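Long-range contact in aminotransferase, class I (Staphylococcus aureus, PDB 2O1B), which probably catalyses PLP-dependent transfer of amino groups between amino acids and 2-oxo acids, as a class I aminotransferase: residues Q101-E111 against K231-K242. Sequence-based numbering, arbitrary orientation.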
loop_
_atom_site.group_PDB
_atom_site.type_symbol
_atom_site.label_atom_id
_atom_site.label_comp_id
_atom_site.label_asym_id
_atom_site.label_seq_id
_atom_site.Cartn_x
_atom_site.Cartn_y
_atom_site.Cartn_z
ATOM N N GLN A 101 -7.023 -2.403 26.760
ATOM C CA GLN A 101 -7.623 -3.636 26.246
ATOM C C GLN A 101 -6.918 -4.891 26.780
ATOM O O GLN A 101 -7.580 -5.818 27.264
ATOM C CB GLN A 101 -7.672 -3.653 24.702
ATOM C CG GLN A 101 -8.723 -2.712 24.070
ATOM C CD GLN A 101 -10.147 -3.251 24.139
ATOM O OE1 GLN A 101 -10.366 -4.427 24.449
ATOM N NE2 GLN A 101 -11.121 -2.394 23.832
ATOM N N TYR A 102 -5.587 -4.913 26.703
ATOM C CA TYR A 102 -4.816 -6.131 26.977
ATOM C C TYR A 102 -3.720 -6.001 28.051
ATOM O O TYR A 102 -2.944 -6.942 28.262
ATOM C CB TYR A 102 -4.241 -6.691 25.663
ATOM C CG TYR A 102 -5.286 -6.849 24.574
ATOM C CD1 TYR A 102 -5.313 -5.995 23.475
ATOM C CD2 TYR A 102 -6.268 -7.840 24.657
ATOM C CE1 TYR A 102 -6.291 -6.127 22.474
ATOM C CE2 TYR A 102 -7.238 -7.984 23.658
ATOM C CZ TYR A 102 -7.252 -7.123 22.578
ATOM O OH TYR A 102 -8.230 -7.254 21.600
ATOM N N ASN A 103 -3.681 -4.859 28.742
ATOM C CA ASN A 103 -2.618 -4.540 29.717
ATOM C C ASN A 103 -1.207 -4.757 29.148
ATOM O O ASN A 103 -0.310 -5.268 29.826
ATOM C CB ASN A 103 -2.822 -5.288 31.051
ATOM C CG ASN A 103 -2.038 -4.658 32.206
ATOM O OD1 ASN A 103 -1.832 -3.441 32.248
ATOM N ND2 ASN A 103 -1.606 -5.490 33.155
ATOM N N VAL A 104 -1.036 -4.366 27.884
ATOM C CA VAL A 104 0.228 -4.491 27.178
ATOM C C VAL A 104 0.836 -3.107 27.033
ATOM O O VAL A 104 0.215 -2.216 26.442
ATOM C CB VAL A 104 0.048 -5.109 25.769
ATOM C CG1 VAL A 104 1.370 -5.127 25.015
ATOM C CG2 VAL A 104 -0.528 -6.521 25.856
ATOM N N THR A 105 2.039 -2.941 27.578
ATOM C CA THR A 105 2.772 -1.680 27.478
ATOM C C THR A 105 3.612 -1.662 26.213
ATOM O O THR A 105 4.463 -2.544 26.001
ATOM C CB THR A 105 3.710 -1.454 28.679
ATOM O OG1 THR A 105 4.703 -2.486 28.707
ATOM C CG2 THR A 105 2.938 -1.475 29.970
ATOM N N LEU A 106 3.371 -0.659 25.376
ATOM C CA LEU A 106 4.091 -0.517 24.119
ATOM C C LEU A 106 4.744 0.847 23.986
ATOM O O LEU A 106 4.181 1.854 24.418
ATOM C CB LEU A 106 3.130 -0.702 22.961
ATOM C CG LEU A 106 2.415 -2.034 22.908
ATOM C CD1 LEU A 106 1.203 -1.843 22.036
ATOM C CD2 LEU A 106 3.349 -3.115 22.394
ATOM N N ASP A 107 5.928 0.866 23.376
ATOM C CA ASP A 107 6.620 2.115 23.062
ATOM C C ASP A 107 6.187 2.629 21.683
ATOM O O ASP A 107 6.226 1.893 20.698
ATOM C CB ASP A 107 8.140 1.918 23.118
ATOM C CG ASP A 107 8.909 3.205 22.831
ATOM O OD1 ASP A 107 8.886 3.685 21.674
ATOM O OD2 ASP A 107 9.540 3.733 23.768
ATOM N N LYS A 108 5.800 3.901 21.622
ATOM C CA LYS A 108 5.264 4.496 20.393
ATOM C C LYS A 108 6.222 4.484 19.203
ATOM O O LYS A 108 5.794 4.344 18.060
ATOM C CB LYS A 108 4.820 5.932 20.641
ATOM C CG LYS A 108 3.673 6.095 21.605
ATOM C CD LYS A 108 3.147 7.535 21.564
ATOM C CE LYS A 108 4.084 8.520 22.255
ATOM N NZ LYS A 108 5.220 8.883 21.360
ATOM N N GLU A 109 7.511 4.642 19.461
ATOM C CA GLU A 109 8.488 4.619 18.386
ATOM C C GLU A 109 8.926 3.198 18.073
ATOM O O GLU A 109 8.960 2.788 16.910
ATOM C CB GLU A 109 9.702 5.487 18.742
ATOM C CG GLU A 109 9.766 6.841 18.055
ATOM C CD GLU A 109 8.412 7.526 17.892
ATOM O OE1 GLU A 109 7.980 7.672 16.735
ATOM O OE2 GLU A 109 7.783 7.921 18.907
ATOM N N ASP A 110 9.238 2.436 19.111
ATOM C CA ASP A 110 9.935 1.172 18.929
ATOM C C ASP A 110 9.014 0.012 18.578
ATOM O O ASP A 110 9.445 -0.971 17.953
ATOM C CB ASP A 110 10.718 0.815 20.199
ATOM C CG ASP A 110 11.899 1.747 20.458
ATOM O OD1 ASP A 110 12.308 2.505 19.541
ATOM O OD2 ASP A 110 12.428 1.706 21.596
ATOM N N GLU A 111 7.764 0.102 19.024
ATOM C CA GLU A 111 6.890 -1.074 19.068
ATOM C C GLU A 111 5.526 -0.878 18.404
ATOM O O GLU A 111 4.594 -1.635 18.657
ATOM C CB GLU A 111 6.745 -1.562 20.524
ATOM C CG GLU A 111 8.093 -1.949 21.137
ATOM C CD GLU A 111 8.045 -2.303 22.611
ATOM O OE1 GLU A 111 7.241 -1.713 23.356
ATOM O OE2 GLU A 111 8.854 -3.168 23.026
ATOM N N LYS A 231 -13.136 -13.239 26.237
ATOM C CA LYS A 231 -12.398 -12.210 25.500
ATOM C C LYS A 231 -11.139 -12.847 24.942
ATOM O O LYS A 231 -10.427 -13.526 25.661
ATOM C CB LYS A 231 -12.026 -11.049 26.424
ATOM C CG LYS A 231 -11.152 -9.976 25.769
ATOM C CD LYS A 231 -11.278 -8.622 26.485
ATOM C CE LYS A 231 -10.539 -7.509 25.728
ATOM N NZ LYS A 231 -11.064 -7.315 24.318
ATOM N N ASN A 232 -10.873 -12.641 23.663
ATOM C CA ASN A 232 -9.672 -13.201 23.043
ATOM C C ASN A 232 -8.419 -12.572 23.630
ATOM O O ASN A 232 -8.368 -11.353 23.783
ATOM C CB ASN A 232 -9.681 -12.966 21.534
ATOM C CG ASN A 232 -10.841 -13.648 20.843
ATOM O OD1 ASN A 232 -11.017 -14.870 20.937
ATOM N ND2 ASN A 232 -11.625 -12.865 20.125
ATOM N N PRO A 233 -7.409 -13.400 23.960
ATOM C CA PRO A 233 -6.150 -12.896 24.482
ATOM C C PRO A 233 -5.185 -12.388 23.404
ATOM O O PRO A 233 -5.179 -12.890 22.273
ATOM C CB PRO A 233 -5.552 -14.123 25.175
ATOM C CG PRO A 233 -6.053 -15.245 24.416
ATOM C CD PRO A 233 -7.412 -14.870 23.888
ATOM N N SER A 234 -4.374 -11.404 23.786
ATOM C CA SER A 234 -3.272 -10.933 22.965
ATOM C C SER A 234 -2.069 -11.858 23.190
ATOM O O SER A 234 -1.833 -12.293 24.313
ATOM C CB SER A 234 -2.909 -9.504 23.372
ATOM O OG SER A 234 -1.778 -9.025 22.651
ATOM N N ILE A 235 -1.304 -12.143 22.139
ATOM C CA ILE A 235 -0.038 -12.866 22.314
ATOM C C ILE A 235 0.964 -12.019 23.117
ATOM O O ILE A 235 1.847 -12.553 23.789
ATOM C CB ILE A 235 0.579 -13.306 20.961
ATOM C CG1 ILE A 235 1.690 -14.343 21.185
ATOM C CG2 ILE A 235 1.069 -12.078 20.136
ATOM C CD1 ILE A 235 2.173 -15.043 19.908
ATOM N N LEU A 236 0.811 -10.693 23.051
ATOM C CA LEU A 236 1.707 -9.783 23.764
ATOM C C LEU A 236 1.394 -9.644 25.254
ATOM O O LEU A 236 2.196 -9.077 25.995
ATOM C CB LEU A 236 1.753 -8.407 23.096
ATOM C CG LEU A 236 2.126 -8.326 21.614
ATOM C CD1 LEU A 236 2.267 -6.874 21.232
ATOM C CD2 LEU A 236 3.395 -9.067 21.325
ATOM N N ALA A 237 0.250 -10.164 25.700
ATOM C CA ALA A 237 -0.076 -10.172 27.135
ATOM C C ALA A 237 0.519 -11.389 27.846
ATOM O O ALA A 237 0.533 -11.459 29.080
ATOM C CB ALA A 237 -1.584 -10.096 27.358
ATOM N N SER A 238 0.996 -12.354 27.071
ATOM C CA SER A 238 1.734 -13.481 27.638
ATOM C C SER A 238 3.152 -13.021 27.959
ATOM O O SER A 238 3.747 -12.289 27.181
ATOM C CB SER A 238 1.765 -14.656 26.659
ATOM O OG SER A 238 0.524 -15.343 26.631
ATOM N N GLU A 239 3.685 -13.430 29.107
ATOM C CA GLU A 239 5.041 -13.053 29.495
ATOM C C GLU A 239 6.028 -13.385 28.375
ATOM O O GLU A 239 5.967 -14.471 27.801
ATOM C CB GLU A 239 5.446 -13.751 30.799
ATOM C CG GLU A 239 6.574 -13.037 31.537
ATOM C CD GLU A 239 7.169 -13.852 32.674
ATOM O OE1 GLU A 239 6.430 -14.624 33.328
ATOM O OE2 GLU A 239 8.388 -13.706 32.925
ATOM N N ASN A 240 6.902 -12.430 28.051
ATOM C CA ASN A 240 7.926 -12.595 26.997
ATOM C C ASN A 240 7.393 -12.555 25.549
ATOM O O ASN A 240 8.155 -12.780 24.604
ATOM C CB ASN A 240 8.769 -13.881 27.199
ATOM C CG ASN A 240 9.385 -13.984 28.587
ATOM O OD1 ASN A 240 9.993 -13.036 29.083
ATOM N ND2 ASN A 240 9.245 -15.153 29.216
ATOM N N GLY A 241 6.100 -12.260 25.378
ATOM C CA GLY A 241 5.474 -12.190 24.050
ATOM C C GLY A 241 6.212 -11.314 23.048
ATOM O O GLY A 241 6.457 -11.724 21.905
ATOM N N LYS A 242 6.575 -10.107 23.480
ATOM C CA LYS A 242 7.257 -9.144 22.620
ATOM C C LYS A 242 8.665 -9.580 22.217
ATOM O O LYS A 242 9.236 -9.025 21.279
ATOM C CB LYS A 242 7.298 -7.760 23.276
ATOM C CG LYS A 242 5.924 -7.125 23.458
ATOM C CD LYS A 242 6.005 -5.633 23.794
ATOM C CE LYS A 242 6.787 -5.369 25.071
ATOM N NZ LYS A 242 6.876 -3.901 25.339
HETATM O O HOH W 1 -9.862 -9.197 22.682
#
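K242 reaches across and ties down both the backbone at T105 and the carboxylate of E111. Followed outward from CB, its chain leads to K242 CD, which packs 3.9 Å from L106 CD2 and already lies beside E111 OE2. A bend at chi3 (-59°) then places K242 CE 3.6 Å from E111 OE2. At the tip, K242 NZ gives a hydrogen bond to T105 O at 2.8 Å, almost straight along the carbonyl bond. K242 NZ also makes a salt bridge to E111 OE1 at 3.0 Å, on the syn side but 30° out of the carboxylate plane; the bond to OE2 is weak. D107 N donates to the anti side of that same OE1 and helps position the carboxylate.

V104 sets its two methyls against L236-A237: V104 CG1 lies 3.8 Å from L236 CB, while CG2 meets the peptide between the two residues. L236 CD1 continues this apolar patch to L106 CD2.

S234 CB makes an off-centre CH-pi contact with the Y102 ring, 29° off its normal; S234 OG accepts from L236 N in an ST turn and hydrogen-bonds E247. K231 NZ donates to Q101 OE1 (3.0 Å) and to a water that accepts from Y102 OH and donates to N232 O.

The N232 side chain is about 11 Å from PLP. The contact joins the end of helix 88-102 and the loop before strand 112-115 to the loop entering helix 241-244, with V266 of strand 263-267 touching L106 and L236, on the edge-strand side of the PLP-binding domain's mixed sheet, as in fold-type I aminotransferases.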